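Dally-like protein (Drosophila melanogaster, PDB 3ODN) probably serves as a cell-surface heparan sulfate proteoglycan of the glypican family, its protein core carrying a region important for Hedgehog signalling. Local coordinates at residues A[108-111]-A[112-115]; A[141-144]-A[145-149]; A[154-158]-A[159-163]; A[297-300]-A[301-304]; A[310-313]-A[314-318]. The protein carries 2 engineered substitutions. All blocks are in the same frame, centred on the assembly; numbering follows the deposited sequence.

Contact 1: A[108-111]-A[112-115]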
loop_
_atom_site.group_PDB
_atom_site.type_symbol
_atom_site.label_atom_id
_atom_site.label_comp_id
_atom_site.label_asym_id
_atom_site.label_seq_id
_atom_site.Cartn_x
_atom_site.Cartn_y
_atom_site.Cartn_z
ATOM N N GLY A 108 25.900 -23.667 18.168
ATOM C CA GLY A 108 26.858 -24.601 17.597
ATOM C C GLY A 108 26.245 -25.704 16.773
ATOM O O GLY A 108 25.350 -25.456 15.965
ATOM N N VAL A 109 26.710 -26.931 16.995
ATOM C CA VAL A 109 26.244 -28.103 16.262
ATOM C C VAL A 109 24.801 -28.521 16.540
ATOM O O VAL A 109 24.232 -29.238 15.724
ATOM C CB VAL A 109 27.233 -29.304 16.269
ATOM C CG1 VAL A 109 27.149 -30.057 14.937
ATOM C CG2 VAL A 109 28.665 -28.850 16.535
ATOM N N ILE A 110 24.203 -28.082 17.673
ATOM C CA ILE A 110 22.797 -28.368 17.999
ATOM C C ILE A 110 21.961 -27.621 16.958
ATOM O O ILE A 110 21.013 -28.189 16.398
ATOM C CB ILE A 110 22.435 -27.986 19.475
ATOM C CG1 ILE A 110 22.970 -29.047 20.486
ATOM C CG2 ILE A 110 20.916 -27.760 19.669
ATOM C CD1 ILE A 110 22.883 -28.621 22.035
ATOM N N TYR A 111 22.377 -26.367 16.646
ATOM C CA TYR A 111 21.756 -25.550 15.620
ATOM C C TYR A 111 22.046 -26.107 14.212
ATOM O O TYR A 111 21.095 -26.309 13.469
ATOM C CB TYR A 111 22.143 -24.053 15.752
ATOM C CG TYR A 111 21.810 -23.258 14.512
ATOM C CD1 TYR A 111 20.504 -22.853 14.251
ATOM C CD2 TYR A 111 22.780 -22.999 13.546
ATOM C CE1 TYR A 111 20.179 -22.170 13.081
ATOM C CE2 TYR A 111 22.465 -22.326 12.367
ATOM C CZ TYR A 111 21.163 -21.899 12.145
ATOM O OH TYR A 111 20.831 -21.240 10.988
ATOM N N GLU A 112 23.330 -26.328 13.843
ATOM C CA GLU A 112 23.759 -26.849 12.531
ATOM C C GLU A 112 22.996 -28.100 12.083
ATOM O O GLU A 112 22.526 -28.147 10.949
ATOM C CB GLU A 112 25.271 -27.119 12.498
ATOM C CG GLU A 112 26.128 -25.865 12.384
ATOM C CD GLU A 112 27.592 -26.057 12.020
ATOM O OE1 GLU A 112 28.336 -25.048 12.027
ATOM O OE2 GLU A 112 28.002 -27.203 11.724
ATOM N N ARG A 113 22.821 -29.075 12.987
ATOM C CA ARG A 113 22.084 -30.332 12.754
ATOM C C ARG A 113 20.627 -30.072 12.350
ATOM O O ARG A 113 20.089 -30.787 11.493
ATOM C CB ARG A 113 22.094 -31.172 14.048
ATOM C CG ARG A 113 21.878 -32.684 13.866
ATOM C CD ARG A 113 21.428 -33.388 15.153
ATOM N NE ARG A 113 22.149 -32.907 16.338
ATOM C CZ ARG A 113 21.600 -32.730 17.536
ATOM N NH1 ARG A 113 20.322 -33.027 17.739
ATOM N NH2 ARG A 113 22.330 -32.274 18.546
ATOM N N ASN A 114 20.002 -29.036 12.965
ATOM C CA ASN A 114 18.591 -28.666 12.800
ATOM C C ASN A 114 18.353 -27.335 12.141
ATOM O O ASN A 114 17.235 -26.819 12.231
ATOM C CB ASN A 114 17.896 -28.665 14.160
ATOM C CG ASN A 114 17.930 -29.993 14.851
ATOM O OD1 ASN A 114 17.407 -30.991 14.347
ATOM N ND2 ASN A 114 18.582 -30.035 16.004
ATOM N N SER A 115 19.374 -26.779 11.461
ATOM C CA SER A 115 19.306 -25.469 10.808
ATOM C C SER A 115 18.157 -25.325 9.821
ATOM O O SER A 115 17.611 -24.241 9.703
ATOM C CB SER A 115 20.651 -25.082 10.186
ATOM O OG SER A 115 21.015 -25.887 9.078
#

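Contact 2: A[141-144]-A[145-149]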
loop_
_atom_site.group_PDB
_atom_site.type_symbol
_atom_site.label_atom_id
_atom_site.label_comp_id
_atom_site.label_asym_id
_atom_site.label_seq_id
_atom_site.Cartn_x
_atom_site.Cartn_y
_atom_site.Cartn_z
ATOM N N ASP A 141 3.118 -21.539 14.461
ATOM C CA ASP A 141 2.598 -22.584 15.361
ATOM C C ASP A 141 3.373 -23.873 15.158
ATOM O O ASP A 141 3.836 -24.456 16.135
ATOM C CB ASP A 141 1.073 -22.813 15.163
ATOM C CG ASP A 141 0.137 -21.721 15.727
ATOM O OD1 ASP A 141 0.647 -20.671 16.202
ATOM O OD2 ASP A 141 -1.104 -21.905 15.661
ATOM N N LYS A 142 3.574 -24.279 13.884
ATOM C CA LYS A 142 4.308 -25.489 13.517
ATOM C C LYS A 142 5.778 -25.426 13.897
ATOM O O LYS A 142 6.297 -26.423 14.404
ATOM C CB LYS A 142 4.117 -25.853 12.032
ATOM C CG LYS A 142 2.913 -26.756 11.811
ATOM C CD LYS A 142 2.199 -26.468 10.493
ATOM C CE LYS A 142 0.908 -27.241 10.400
ATOM N NZ LYS A 142 0.286 -27.106 9.062
ATOM N N PHE A 143 6.431 -24.249 13.677
ATOM C CA PHE A 143 7.842 -23.980 13.959
ATOM C C PHE A 143 8.200 -24.178 15.443
ATOM O O PHE A 143 9.099 -24.965 15.764
ATOM C CB PHE A 143 8.232 -22.557 13.459
ATOM C CG PHE A 143 9.493 -22.007 14.072
ATOM C CD1 PHE A 143 10.741 -22.451 13.647
ATOM C CD2 PHE A 143 9.436 -21.066 15.094
ATOM C CE1 PHE A 143 11.907 -21.977 14.245
ATOM C CE2 PHE A 143 10.603 -20.615 15.708
ATOM C CZ PHE A 143 11.828 -21.074 15.276
ATOM N N PHE A 144 7.484 -23.462 16.331
ATOM C CA PHE A 144 7.634 -23.510 17.772
ATOM C C PHE A 144 7.237 -24.883 18.310
ATOM O O PHE A 144 7.797 -25.326 19.322
ATOM C CB PHE A 144 6.803 -22.394 18.427
ATOM C CG PHE A 144 7.435 -21.025 18.431
ATOM C CD1 PHE A 144 8.625 -20.792 19.108
ATOM C CD2 PHE A 144 6.802 -19.951 17.827
ATOM C CE1 PHE A 144 9.187 -19.514 19.149
ATOM C CE2 PHE A 144 7.371 -18.671 17.862
ATOM C CZ PHE A 144 8.565 -18.464 18.512
ATOM N N ASN A 145 6.316 -25.587 17.619
ATOM C CA ASN A 145 5.943 -26.953 18.007
ATOM C C ASN A 145 7.127 -27.931 17.743
ATOM O O ASN A 145 7.451 -28.781 18.587
ATOM C CB ASN A 145 4.670 -27.405 17.277
ATOM C CG ASN A 145 4.140 -28.711 17.823
ATOM O OD1 ASN A 145 3.365 -28.744 18.796
ATOM N ND2 ASN A 145 4.589 -29.820 17.234
ATOM N N THR A 146 7.755 -27.787 16.559
ATOM C CA THR A 146 8.904 -28.563 16.088
ATOM C C THR A 146 10.118 -28.232 16.973
ATOM O O THR A 146 10.854 -29.139 17.358
ATOM C CB THR A 146 9.177 -28.236 14.590
ATOM O OG1 THR A 146 7.996 -28.501 13.810
ATOM C CG2 THR A 146 10.383 -29.002 14.012
ATOM N N LEU A 147 10.315 -26.940 17.286
ATOM C CA LEU A 147 11.410 -26.455 18.110
ATOM C C LEU A 147 11.342 -27.048 19.515
ATOM O O LEU A 147 12.356 -27.522 20.016
ATOM C CB LEU A 147 11.395 -24.909 18.123
ATOM C CG LEU A 147 12.489 -24.165 18.880
ATOM C CD1 LEU A 147 13.862 -24.419 18.288
ATOM C CD2 LEU A 147 12.203 -22.695 18.895
ATOM N N TYR A 148 10.142 -27.103 20.110
ATOM C CA TYR A 148 9.889 -27.690 21.432
ATOM C C TYR A 148 10.164 -29.206 21.491
ATOM O O TYR A 148 10.724 -29.686 22.481
ATOM C CB TYR A 148 8.438 -27.373 21.851
ATOM C CG TYR A 148 7.869 -28.197 22.984
ATOM C CD1 TYR A 148 8.441 -28.168 24.254
ATOM C CD2 TYR A 148 6.708 -28.944 22.812
ATOM C CE1 TYR A 148 7.898 -28.896 25.310
ATOM C CE2 TYR A 148 6.139 -29.653 23.869
ATOM C CZ TYR A 148 6.743 -29.636 25.114
ATOM O OH TYR A 148 6.190 -30.349 26.155
ATOM N N GLN A 149 9.718 -29.955 20.461
ATOM C CA GLN A 149 9.879 -31.408 20.403
ATOM C C GLN A 149 11.339 -31.788 20.299
ATOM O O GLN A 149 11.791 -32.647 21.069
ATOM C CB GLN A 149 9.044 -32.029 19.275
ATOM C CG GLN A 149 7.647 -32.457 19.730
ATOM C CD GLN A 149 6.892 -33.085 18.598
ATOM O OE1 GLN A 149 7.123 -34.238 18.223
ATOM N NE2 GLN A 149 5.991 -32.333 18.003
#

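Contact 3: A[154-158]-A[159-163]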
loop_
_atom_site.group_PDB
_atom_site.type_symbol
_atom_site.label_atom_id
_atom_site.label_comp_id
_atom_site.label_asym_id
_atom_site.label_seq_id
_atom_site.Cartn_x
_atom_site.Cartn_y
_atom_site.Cartn_z
ATOM N N VAL A 154 16.448 -33.462 23.004
ATOM C CA VAL A 154 17.856 -33.101 23.219
ATOM C C VAL A 154 18.211 -33.106 24.732
ATOM O O VAL A 154 19.171 -33.776 25.132
ATOM C CB VAL A 154 18.210 -31.752 22.514
ATOM C CG1 VAL A 154 19.539 -31.180 23.007
ATOM C CG2 VAL A 154 18.241 -31.912 21.002
ATOM N N LEU A 155 17.421 -32.372 25.554
ATOM C CA LEU A 155 17.598 -32.270 27.006
ATOM C C LEU A 155 17.469 -33.641 27.691
ATOM O O LEU A 155 18.284 -33.978 28.555
ATOM C CB LEU A 155 16.566 -31.289 27.585
ATOM C CG LEU A 155 16.492 -31.177 29.107
ATOM C CD1 LEU A 155 17.409 -30.089 29.619
ATOM C CD2 LEU A 155 15.084 -30.918 29.556
ATOM N N ASN A 156 16.444 -34.413 27.303
ATOM C CA ASN A 156 16.160 -35.719 27.876
ATOM C C ASN A 156 16.743 -36.886 27.059
ATOM O O ASN A 156 16.045 -37.835 26.678
ATOM C CB ASN A 156 14.679 -35.854 28.239
ATOM C CG ASN A 156 14.231 -34.803 29.217
ATOM O OD1 ASN A 156 14.682 -34.759 30.362
ATOM N ND2 ASN A 156 13.416 -33.866 28.757
ATOM N N THR A 157 18.066 -36.787 26.811
ATOM C CA THR A 157 18.913 -37.768 26.123
ATOM C C THR A 157 18.869 -39.085 26.886
ATOM O O THR A 157 18.825 -40.155 26.278
ATOM C CB THR A 157 20.380 -37.263 26.029
ATOM O OG1 THR A 157 20.613 -36.143 26.896
ATOM C CG2 THR A 157 20.781 -36.911 24.623
ATOM N N GLN A 158 18.859 -38.982 28.231
ATOM C CA GLN A 158 18.808 -40.058 29.231
ATOM C C GLN A 158 17.615 -41.016 29.054
ATOM O O GLN A 158 17.754 -42.220 29.296
ATOM C CB GLN A 158 18.802 -39.443 30.644
ATOM C CG GLN A 158 17.997 -38.132 30.730
ATOM C CD GLN A 158 18.086 -37.408 32.047
ATOM O OE1 GLN A 158 18.566 -37.936 33.059
ATOM N NE2 GLN A 158 17.598 -36.177 32.062
ATOM N N TYR A 159 16.447 -40.473 28.653
ATOM C CA TYR A 159 15.207 -41.225 28.436
ATOM C C TYR A 159 14.983 -41.543 26.951
ATOM O O TYR A 159 15.602 -40.922 26.082
ATOM C CB TYR A 159 14.003 -40.451 29.007
ATOM C CG TYR A 159 14.057 -40.226 30.501
ATOM C CD1 TYR A 159 14.555 -39.039 31.030
ATOM C CD2 TYR A 159 13.578 -41.187 31.388
ATOM C CE1 TYR A 159 14.613 -38.829 32.408
ATOM C CE2 TYR A 159 13.624 -40.985 32.767
ATOM C CZ TYR A 159 14.139 -39.803 33.273
ATOM O OH TYR A 159 14.176 -39.603 34.633
ATOM N N THR A 160 14.105 -42.519 26.665
ATOM C CA THR A 160 13.766 -42.914 25.298
ATOM C C THR A 160 12.280 -42.677 25.002
ATOM O O THR A 160 11.418 -43.015 25.823
ATOM C CB THR A 160 14.346 -44.299 24.931
ATOM O OG1 THR A 160 14.254 -44.484 23.516
ATOM C CG2 THR A 160 13.674 -45.462 25.679
ATOM N N PHE A 161 11.995 -42.039 23.852
ATOM C CA PHE A 161 10.635 -41.673 23.443
ATOM C C PHE A 161 10.329 -42.073 22.016
ATOM O O PHE A 161 11.006 -41.632 21.083
ATOM C CB PHE A 161 10.373 -40.163 23.601
ATOM C CG PHE A 161 11.182 -39.438 24.645
ATOM C CD1 PHE A 161 10.709 -39.306 25.944
ATOM C CD2 PHE A 161 12.410 -38.868 24.324
ATOM C CE1 PHE A 161 11.460 -38.634 26.908
ATOM C CE2 PHE A 161 13.158 -38.191 25.286
ATOM C CZ PHE A 161 12.676 -38.076 26.568
ATOM N N ASP A 162 9.265 -42.874 21.854
ATOM C CA ASP A 162 8.746 -43.331 20.567
ATOM C C ASP A 162 7.783 -42.274 19.998
ATOM O O ASP A 162 7.610 -41.213 20.607
ATOM C CB ASP A 162 8.057 -44.709 20.715
ATOM C CG ASP A 162 6.924 -44.781 21.730
ATOM O OD1 ASP A 162 7.120 -44.314 22.878
ATOM O OD2 ASP A 162 5.865 -45.374 21.401
ATOM N N GLU A 163 7.177 -42.561 18.831
ATOM C CA GLU A 163 6.223 -41.693 18.143
ATOM C C GLU A 163 4.985 -41.365 19.007
ATOM O O GLU A 163 4.514 -40.222 18.988
ATOM C CB GLU A 163 5.798 -42.318 16.800
ATOM C CG GLU A 163 5.364 -41.285 15.762
ATOM C CD GLU A 163 4.728 -41.802 14.483
ATOM O OE1 GLU A 163 5.127 -42.889 14.002
ATOM O OE2 GLU A 163 3.852 -41.091 13.939
#

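Contact 4: A[297-300]-A[301-304]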
loop_
_atom_site.group_PDB
_atom_site.type_symbol
_atom_site.label_atom_id
_atom_site.label_comp_id
_atom_site.label_asym_id
_atom_site.label_seq_id
_atom_site.Cartn_x
_atom_site.Cartn_y
_atom_site.Cartn_z
ATOM N N ILE A 297 13.953 -15.305 19.232
ATOM C CA ILE A 297 13.946 -16.765 19.183
ATOM C C ILE A 297 14.929 -17.380 20.210
ATOM O O ILE A 297 14.585 -18.382 20.845
ATOM C CB ILE A 297 13.965 -17.328 17.714
ATOM C CG1 ILE A 297 12.714 -16.837 16.950
ATOM C CG2 ILE A 297 14.082 -18.883 17.670
ATOM C CD1 ILE A 297 12.743 -16.981 15.529
ATOM N N SER A 298 16.099 -16.727 20.444
ATOM C CA SER A 298 17.082 -17.172 21.451
ATOM C C SER A 298 16.494 -17.044 22.874
ATOM O O SER A 298 16.728 -17.904 23.732
ATOM C CB SER A 298 18.380 -16.374 21.339
ATOM O OG SER A 298 18.224 -15.031 21.772
ATOM N N GLU A 299 15.716 -15.969 23.105
ATOM C CA GLU A 299 15.045 -15.692 24.372
ATOM C C GLU A 299 13.943 -16.719 24.664
ATOM O O GLU A 299 13.801 -17.117 25.817
ATOM C CB GLU A 299 14.594 -14.219 24.464
ATOM C CG GLU A 299 15.781 -13.295 24.742
ATOM C CD GLU A 299 15.590 -11.787 24.769
ATOM O OE1 GLU A 299 14.616 -11.275 24.167
ATOM O OE2 GLU A 299 16.467 -11.110 25.354
ATOM N N ALA A 300 13.253 -17.237 23.618
ATOM C CA ALA A 300 12.268 -18.326 23.746
ATOM C C ALA A 300 13.012 -19.651 24.108
ATOM O O ALA A 300 12.546 -20.423 24.949
ATOM C CB ALA A 300 11.511 -18.494 22.443
ATOM N N ILE A 301 14.193 -19.868 23.494
ATOM C CA ILE A 301 15.068 -21.005 23.729
ATOM C C ILE A 301 15.603 -21.021 25.191
ATOM O O ILE A 301 15.543 -22.064 25.847
ATOM C CB ILE A 301 16.172 -21.077 22.633
ATOM C CG1 ILE A 301 15.582 -21.640 21.302
ATOM C CG2 ILE A 301 17.398 -21.887 23.103
ATOM C CD1 ILE A 301 16.485 -21.547 19.990
ATOM N N MET A 302 16.092 -19.859 25.698
ATOM C CA MET A 302 16.605 -19.704 27.073
ATOM C C MET A 302 15.486 -19.912 28.088
ATOM O O MET A 302 15.743 -20.442 29.161
ATOM C CB MET A 302 17.247 -18.325 27.276
ATOM C CG MET A 302 18.626 -18.199 26.662
ATOM S SD MET A 302 19.482 -16.685 27.170
ATOM C CE MET A 302 18.695 -15.446 26.078
ATOM N N ASN A 303 14.235 -19.516 27.733
ATOM C CA ASN A 303 13.032 -19.700 28.556
ATOM C C ASN A 303 12.777 -21.183 28.773
ATOM O O ASN A 303 12.311 -21.562 29.847
ATOM C CB ASN A 303 11.805 -19.049 27.905
ATOM C CG ASN A 303 11.660 -17.554 28.103
ATOM O OD1 ASN A 303 12.554 -16.854 28.605
ATOM N ND2 ASN A 303 10.522 -17.025 27.670
ATOM N N PHE A 304 13.101 -22.021 27.757
ATOM C CA PHE A 304 12.993 -23.485 27.829
ATOM C C PHE A 304 14.132 -24.046 28.685
ATOM O O PHE A 304 13.878 -24.909 29.521
ATOM C CB PHE A 304 13.017 -24.131 26.426
ATOM C CG PHE A 304 12.698 -25.610 26.391
ATOM C CD1 PHE A 304 11.428 -26.056 26.061
ATOM C CD2 PHE A 304 13.676 -26.562 26.677
ATOM C CE1 PHE A 304 11.136 -27.427 26.037
ATOM C CE2 PHE A 304 13.382 -27.926 26.649
ATOM C CZ PHE A 304 12.116 -28.347 26.321
#

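Contact 5: A[310-313]-A[314-318]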
loop_
_atom_site.group_PDB
_atom_site.type_symbol
_atom_site.label_atom_id
_atom_site.label_comp_id
_atom_site.label_asym_id
_atom_site.label_seq_id
_atom_site.Cartn_x
_atom_site.Cartn_y
_atom_site.Cartn_z
ATOM N N ASP A 310 11.733 -28.015 35.279
ATOM C CA ASP A 310 10.305 -27.811 35.547
ATOM C C ASP A 310 9.425 -28.399 34.433
ATOM O O ASP A 310 8.470 -29.111 34.743
ATOM C CB ASP A 310 9.984 -26.312 35.743
ATOM C CG ASP A 310 10.584 -25.687 36.987
ATOM O OD1 ASP A 310 10.453 -26.288 38.078
ATOM O OD2 ASP A 310 11.143 -24.574 36.879
ATOM N N ILE A 311 9.770 -28.125 33.151
ATOM C CA ILE A 311 9.056 -28.606 31.957
ATOM C C ILE A 311 8.947 -30.150 31.934
ATOM O O ILE A 311 7.837 -30.677 31.864
ATOM C CB ILE A 311 9.654 -27.995 30.645
ATOM C CG1 ILE A 311 9.508 -26.458 30.638
ATOM C CG2 ILE A 311 9.012 -28.607 29.380
ATOM C CD1 ILE A 311 10.420 -25.679 29.604
ATOM N N THR A 312 10.090 -30.852 32.048
ATOM C CA THR A 312 10.204 -32.324 32.055
ATOM C C THR A 312 9.273 -33.003 33.097
ATOM O O THR A 312 8.608 -34.002 32.779
ATOM C CB THR A 312 11.683 -32.736 32.191
ATOM O OG1 THR A 312 12.488 -31.943 31.306
ATOM C CG2 THR A 312 11.901 -34.192 31.910
ATOM N N ASN A 313 9.216 -32.427 34.325
ATOM C CA ASN A 313 8.369 -32.883 35.433
ATOM C C ASN A 313 6.882 -32.787 35.051
ATOM O O ASN A 313 6.132 -33.733 35.291
ATOM C CB ASN A 313 8.646 -32.067 36.716
ATOM C CG ASN A 313 10.058 -32.154 37.256
ATOM O OD1 ASN A 313 10.663 -33.231 37.353
ATOM N ND2 ASN A 313 10.594 -31.020 37.679
ATOM N N ARG A 314 6.470 -31.654 34.433
ATOM C CA ARG A 314 5.096 -31.402 33.981
ATOM C C ARG A 314 4.704 -32.326 32.817
ATOM O O ARG A 314 3.532 -32.688 32.699
ATOM C CB ARG A 314 4.921 -29.938 33.567
ATOM C CG ARG A 314 5.147 -28.911 34.674
ATOM C CD ARG A 314 5.518 -27.580 34.048
ATOM N NE ARG A 314 5.929 -26.578 35.031
ATOM C CZ ARG A 314 6.344 -25.357 34.713
ATOM N NH1 ARG A 314 6.418 -24.984 33.440
ATOM N NH2 ARG A 314 6.689 -24.497 35.663
ATOM N N VAL A 315 5.684 -32.698 31.964
ATOM C CA VAL A 315 5.485 -33.603 30.828
ATOM C C VAL A 315 5.289 -35.011 31.372
ATOM O O VAL A 315 4.346 -35.696 30.973
ATOM C CB VAL A 315 6.644 -33.541 29.783
ATOM C CG1 VAL A 315 6.486 -34.611 28.699
ATOM C CG2 VAL A 315 6.756 -32.153 29.154
ATOM N N PHE A 316 6.177 -35.426 32.298
ATOM C CA PHE A 316 6.184 -36.757 32.929
ATOM C C PHE A 316 4.876 -37.141 33.653
ATOM O O PHE A 316 4.505 -38.317 33.661
ATOM C CB PHE A 316 7.451 -36.974 33.790
ATOM C CG PHE A 316 8.774 -37.208 33.068
ATOM C CD1 PHE A 316 8.835 -37.267 31.676
ATOM C CD2 PHE A 316 9.957 -37.371 33.784
ATOM C CE1 PHE A 316 10.053 -37.485 31.016
ATOM C CE2 PHE A 316 11.172 -37.597 33.121
ATOM C CZ PHE A 316 11.210 -37.662 31.744
ATOM N N GLN A 317 4.159 -36.147 34.208
ATOM C CA GLN A 317 2.848 -36.317 34.856
ATOM C C GLN A 317 1.765 -36.586 33.783
ATOM O O GLN A 317 0.867 -37.405 34.011
ATOM C CB GLN A 317 2.472 -35.056 35.660
ATOM C CG GLN A 317 3.240 -34.891 36.965
ATOM C CD GLN A 317 2.997 -33.544 37.597
ATOM O OE1 GLN A 317 1.878 -33.203 38.001
ATOM N NE2 GLN A 317 4.054 -32.756 37.723
ATOM N N GLY A 318 1.882 -35.890 32.639
ATOM C CA GLY A 318 0.975 -35.984 31.500
ATOM C C GLY A 318 1.028 -37.293 30.735
ATOM O O GLY A 318 -0.015 -37.917 30.520
#

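Contact 1: A[108-111]-A[112-115]
The buried ring of Y111 has S115 CB over one face, 3.7 Å above its plane and offset toward the rim, and this CH-pi contact is the tight part of the turn. CG of Y111 lies anti to the backbone N (chi1 165°), which swings the ring alongside the next helical turn to where S115 sits. Serine suits the spot because its small, unbranched CB can come close over the ring and direct a C-H at the face. F103 and F118 also meet this ring. Most of residues 108-115 belong to the short helix 109-113, which joins helix 48-106 to helix 115-131 in the all-helical glypican core. G108 is the N-cap, and its positive phi is easy for glycine; its O takes the N-H of E112 at 3.1 Å, nearly straight at 172°. Toward the end of the helix, N114 ND2 reaches I110 O at 3.1 Å, lying in the carbonyl plane although the bond is bent to 138°, while N114 OD1 turns to K150. The surface side is looser. There I110 CG1 crosses R113 obliquely, 3.8 Å from NH2 of its guanidinium, and V109 CG1 stands 4.3 Å from E112 CB.

Contact 2: A[141-144]-A[145-149]
K142 O is shared by two donors of T146, the hydroxyl OG1 at 2.7 Å and the backbone N at 2.9 Å, which reach it from opposite faces of the carbonyl plane. T146 OG1 stands beside its own backbone N (chi1 -57°), and from there it can fold back on the preceding turn, a place that suits a threonine on the partly exposed side of a helix. Among the other polar links, plain helical ones, L147 N to F143 O at 2.8 Å and Y148 N to F144 O at 3.0 Å carry the ladder of helix 136-155 onward.

The apolar contacts gather on the buried side. One methyl of L147, CD2, touches both aromatic neighbours, 4.0 Å from F143 CZ and 4.1 Å from F144 CD1, and the leucine runs side by side with both. The two rings also meet each other, F143 CE2 standing 3.8 Å above the centre of the F144 ring. Beyond them, F143 packs on V117 and L121 of helix 115-131, and F144 on L186 of helix 182-214. Thus the hydroxyl of T146 is spent within its own helix, while branched and aromatic carbon is turned toward the neighbouring helices of the bundle.

Contact 3: A[154-158]-A[159-163]
The backbone oxygen of N156 is met from two directions: Y159 N gives it a weak, bent hydrogen bond of 3.3 Å, and the edge of the F161 ring comes up to it with CE2 3.2 Å away. This is the connection of a helical hairpin, where helix 136-155 gives out, the chain turns, and helix 163-176 sets off. N156 is the first residue to leave helical backbone angles, and asparagine tolerates that readily. Its side chain stays close to the helix it ends, for ND2 makes weak hydrogen bonds to F152 O and to T312 OG1. The same residue offers its CB to both aromatic residues of the loop. F161 CZ approaches it at 3.4 Å, in the plane of that ring, whereas Y159 CD1 lies 4.2 Å off and also presents an edge.

Q158 and Y159 project side by side on the surface, the amide and ring planes 48° apart. The Q158 chain is extended beyond CG, and that lays its methylene and amide carbons along one side of the tyrosine. F161 leans inward to rings F152 and Y165, one from each helix of the hairpin, so a large flat residue fits where the two come together. D162, the N-cap of helix 163-176, turns OD2 to N164 ND2. On the outer side of the loop, Q158 CG rests 3.6 Å from Y159 CD1.

Contact 4: A[297-300]-A[301-304]
M302 lays its terminal methyl beside the aliphatic part of E299, CE standing 3.9 Å from E299 CG. The thioether chain bends at its last torsion (chi3 -79°), which curls CE back toward the preceding turn of the helix, and M302 CG passes 3.5 Å from S298 O on the way. Both residues are on the surface, where a flexible methionine can cover the methylenes of a glutamate while the carboxylate lies beyond them. S298 hands its hydroxyl to I295 O, so the serine is satisfied within its own helix.

On the buried side the branched side chains follow one another at a spacing of four: I297 CG2 reaches I301 CD1 at 4.3 Å, a loose apolar touch. I297 is covered by F99 and F103 of helix 48-106 and by F143 of helix 136-155. A300, small enough for a close approach, borders F179 of a loop.

N303 lies over the end of the E299 carbonyl. Its OD1 is 3.1 Å from E299 O, two acceptors that cannot bond, whereas ND2 donates to F179 O. Were N303 replaced by an alanine, the F179 carbonyl would probably lose this donor and the loop be freer to shift against the helix. Regular backbone bonds run beneath all this, M302 N to S298 O at 2.8 Å being the shortest of those that cross. With isoleucines, alanine and phenylalanine inward and glutamate and methionine outward, helix 293-306 is an amphipathic member of the glypican helical bundle.

Contact 5: A[310-313]-A[314-318]
From D310 to Q317 the backbone keeps regular helical bonds four residues apart, R314 N to D310 O, V315 N to I311 O, F316 N to T312 O and Q317 N to N313 O, just before C319 and its disulfide to C168. T312 CG2 lies over the F316 ring, 3.8 Å from its centroid and 22° off the normal, a CH-pi contact between side chains pointing the same way. The threonine branches divide the work: with chi1 at -45°, OG1 lies beside the backbone N and bonds to G308 O, and CG2, anti to that N, is put over the F316 ring. The F316 ring also meets that of Y159 edge-to-face. A serine in place of F316 would probably uncover the T312 methyl and deprive Y159 of its ring partner. I311 CG2 and V315 CG2, 4.2 Å apart, touch on the buried side, V315 packing on V169 and L176.

Outside, R314 is extended and spreads one face of its guanidinium over D310 CB, 3.7 Å from that plane. The carboxylate itself stays clear, D310 OD2 being 4.6 Å from R314 NH2. Their opposite charges are therefore likely to attract only at a distance, so that carbon packing rather than an ion pair joins them.

All five contacts are local turns at one end of the elongated bundle, and their character follows their depth. Contacts 2 and 4 are partly buried and pack against each other, Y148 on F304, F144 on A300 and L147 on I301; contact 5 is also partly buried and touches both. Contacts 1 and 3 are surface contacts at helix ends, combining capping or polar groups with one inward aromatic ring each, Y111 and F161. Contacts 2 and 3 share helix 136-155, one in its body, the other at its end and in the loop beyond. Contact 3 also meets contact 5, where L155 and N156 lie against T312. Contact 1 touches only contact 3, through R113 and V154.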